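Local coordinates for hydrazine synthase subunit gamma (Candidatus Kuenenia stuttgartiensis, PDB 5C2V), which forms part of the hydrazine synthase complex and, using heme c, catalyses its first half-reaction, the reduction of nitric oxide to hydroxylamine, at residues F50-A53 with A54-L57. Numbering follows the deposited sequence.
Sequences FNDA and AWSL
The indole of Trp-55 has the backbone oxygen of Asp-52 at its pyrrole edge, near the ring plane, with no hydrogen bond to NE1 and a spacing that is doubtful at this resolution. The ring crosses the Asp-52 carboxylate obliquely, their planes 53° apart, with Asp-52 OD2 lying 3.5 Å from Trp-55 CB. Phe-134 and Phe-139 also meet the indole, their planes steeply inclined to it, and a bound heme c is about 5 Å from its side chain.

The carboxylate has a different task. With CG anti to the backbone N (chi1 177°), Asp-52 reaches forward along the chain, and Ala-54 N approaches from above the carboxylate plane to bond Asp-52 OD1 at 2.8 Å. Asp-52 OD2 receives only a weak bond, 3.1 Å, from Trp-55 N. The methyl of Ala-54 sits beside OD1, which is also hydrogen-bonded to NE2 of His-276 of the beta subunit, making the acid a link between this bend and a partner chain. The bonds from Ala-54 N and, weakly, Trp-55 N would probably favour the ionised form of the carboxylate.

One step further on, the carbonyl oxygen of Ala-53 takes a bond from the Ser-56 hydroxyl and a weak one from Ser-56 N. Ser-56 OG, folded back over its own backbone, lies 2.5 Å from Ala-53 O and 26° off the carbonyl plane, while Ser-56 N is 3.4 Å from Ala-53 O. These bonds accompany the change of chain direction just beyond helix 43-51, where Asp-52 is the first residue to leave helical geometry. The arrangement is an Asx turn begun by Asp-52, running into a type I beta turn over residues 53-56 close to the heme that Cys-63 binds covalently.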
ATOM      1  N   PHE C  50      23.158  41.917 -17.620  1.00 47.19           N
ATOM      2  CA  PHE C  50      21.772  42.337 -17.771  1.00 51.99           C
ATOM      3  C   PHE C  50      20.935  41.254 -18.453  1.00 51.41           C
ATOM      4  O   PHE C  50      19.801  40.994 -18.053  1.00 44.00           O
ATOM      5  CB  PHE C  50      21.707  43.647 -18.565  1.00 37.74           C
ATOM      6  CG  PHE C  50      20.314  44.170 -18.775  1.00 21.05           C
ATOM      7  CD1 PHE C  50      19.684  44.918 -17.793  1.00 21.78           C
ATOM      8  CD2 PHE C  50      19.641  43.933 -19.963  1.00 29.26           C
ATOM      9  CE1 PHE C  50      18.403  45.405 -17.986  1.00 23.90           C
ATOM     10  CE2 PHE C  50      18.362  44.417 -20.161  1.00 30.24           C
ATOM     11  CZ  PHE C  50      17.742  45.155 -19.172  1.00 38.67           C
ATOM     12  N   ASN C  51      21.494  40.629 -19.486  1.00 42.13           N
ATOM     13  CA  ASN C  51      20.753  39.629 -20.255  1.00 48.43           C
ATOM     14  C   ASN C  51      20.944  38.175 -19.808  1.00 65.07           C
ATOM     15  O   ASN C  51      20.240  37.285 -20.287  1.00 63.41           O
ATOM     16  CB  ASN C  51      21.118  39.748 -21.736  1.00 42.19           C
ATOM     17  CG  ASN C  51      20.596  41.026 -22.362  1.00 53.41           C
ATOM     18  OD1 ASN C  51      19.527  41.041 -22.974  1.00 43.35           O
ATOM     19  ND2 ASN C  51      21.349  42.110 -22.209  1.00 57.42           N
ATOM     20  N   ASP C  52      21.879  37.932 -18.895  1.00 48.54           N
ATOM     21  CA  ASP C  52      22.207  36.565 -18.486  1.00 49.03           C
ATOM     22  C   ASP C  52      21.221  35.996 -17.469  1.00 60.07           C
ATOM     23  O   ASP C  52      20.917  36.638 -16.466  1.00 60.60           O
ATOM     24  CB  ASP C  52      23.622  36.509 -17.904  1.00 44.69           C
ATOM     25  CG  ASP C  52      23.991  35.127 -17.406  1.00 54.55           C
ATOM     26  OD1 ASP C  52      23.624  34.139 -18.077  1.00 44.58           O
ATOM     27  OD2 ASP C  52      24.640  35.026 -16.343  1.00 47.62           O
ATOM     28  N   ALA C  53      20.696  34.805 -17.747  1.00 52.72           N
ATOM     29  CA  ALA C  53      19.864  34.098 -16.776  1.00 44.12           C
ATOM     30  C   ALA C  53      20.625  33.013 -16.009  1.00 40.89           C
ATOM     31  O   ALA C  53      20.082  32.409 -15.086  1.00 36.10           O
ATOM     32  CB  ALA C  53      18.654  33.488 -17.469  1.00 33.43           C
ATOM     33  N   ALA C  54      21.881  32.777 -16.374  1.00 45.56           N
ATOM     34  CA  ALA C  54      22.632  31.665 -15.796  1.00 36.37           C
ATOM     35  C   ALA C  54      23.133  31.990 -14.394  1.00 35.14           C
ATOM     36  O   ALA C  54      23.379  31.091 -13.589  1.00 56.73           O
ATOM     37  CB  ALA C  54      23.797  31.285 -16.695  1.00 42.74           C
ATOM     38  N   TRP C  55      23.278  33.279 -14.109  1.00 52.23           N
ATOM     39  CA  TRP C  55      23.749  33.729 -12.806  1.00 46.01           C
ATOM     40  C   TRP C  55      22.677  33.543 -11.738  1.00 49.30           C
ATOM     41  O   TRP C  55      22.981  33.486 -10.546  1.00 28.91           O
ATOM     42  CB  TRP C  55      24.167  35.198 -12.864  1.00 44.28           C
ATOM     43  CG  TRP C  55      22.999  36.132 -12.846  1.00 36.02           C
ATOM     44  CD1 TRP C  55      22.287  36.572 -13.920  1.00 44.18           C
ATOM     45  CD2 TRP C  55      22.401  36.732 -11.692  1.00 25.42           C
ATOM     46  NE1 TRP C  55      21.280  37.414 -13.508  1.00 41.92           N
ATOM     47  CE2 TRP C  55      21.330  37.528 -12.142  1.00 40.46           C
ATOM     48  CE3 TRP C  55      22.667  36.673 -10.321  1.00 34.26           C
ATOM     49  CZ2 TRP C  55      20.526  38.261 -11.274  1.00 34.52           C
ATOM     50  CZ3 TRP C  55      21.869  37.400  -9.459  1.00 38.97           C
ATOM     51  CH2 TRP C  55      20.811  38.184  -9.938  1.00 50.95           C
ATOM     52  N   SER C  56      21.421  33.451 -12.169  1.00 41.00           N
ATOM     53  CA  SER C  56      20.307  33.334 -11.236  1.00 39.75           C
ATOM     54  C   SER C  56      20.295  31.950 -10.607  1.00 43.21           C
ATOM     55  O   SER C  56      21.130  31.109 -10.939  1.00 46.70           O
ATOM     56  CB  SER C  56      18.979  33.612 -11.939  1.00 42.30           C
ATOM     57  OG  SER C  56      18.730  32.656 -12.952  1.00 37.91           O
ATOM     58  N   LEU C  57      19.352  31.719  -9.699  1.00 49.33           N
ATOM     59  CA  LEU C  57      19.324  30.473  -8.945  1.00 46.22           C
ATOM     60  C   LEU C  57      19.244  29.252  -9.858  1.00 51.77           C
ATOM     61  O   LEU C  57      20.229  28.538 -10.042  1.00 54.99           O
ATOM     62  CB  LEU C  57      18.141  30.474  -7.974  1.00 47.54           C
ATOM     63  CG  LEU C  57      18.098  29.369  -6.917  1.00 50.94           C
ATOM     64  CD1 LEU C  57      19.235  29.541  -5.923  1.00 44.76           C
ATOM     65  CD2 LEU C  57      16.754  29.351  -6.203  1.00 32.65           C
TER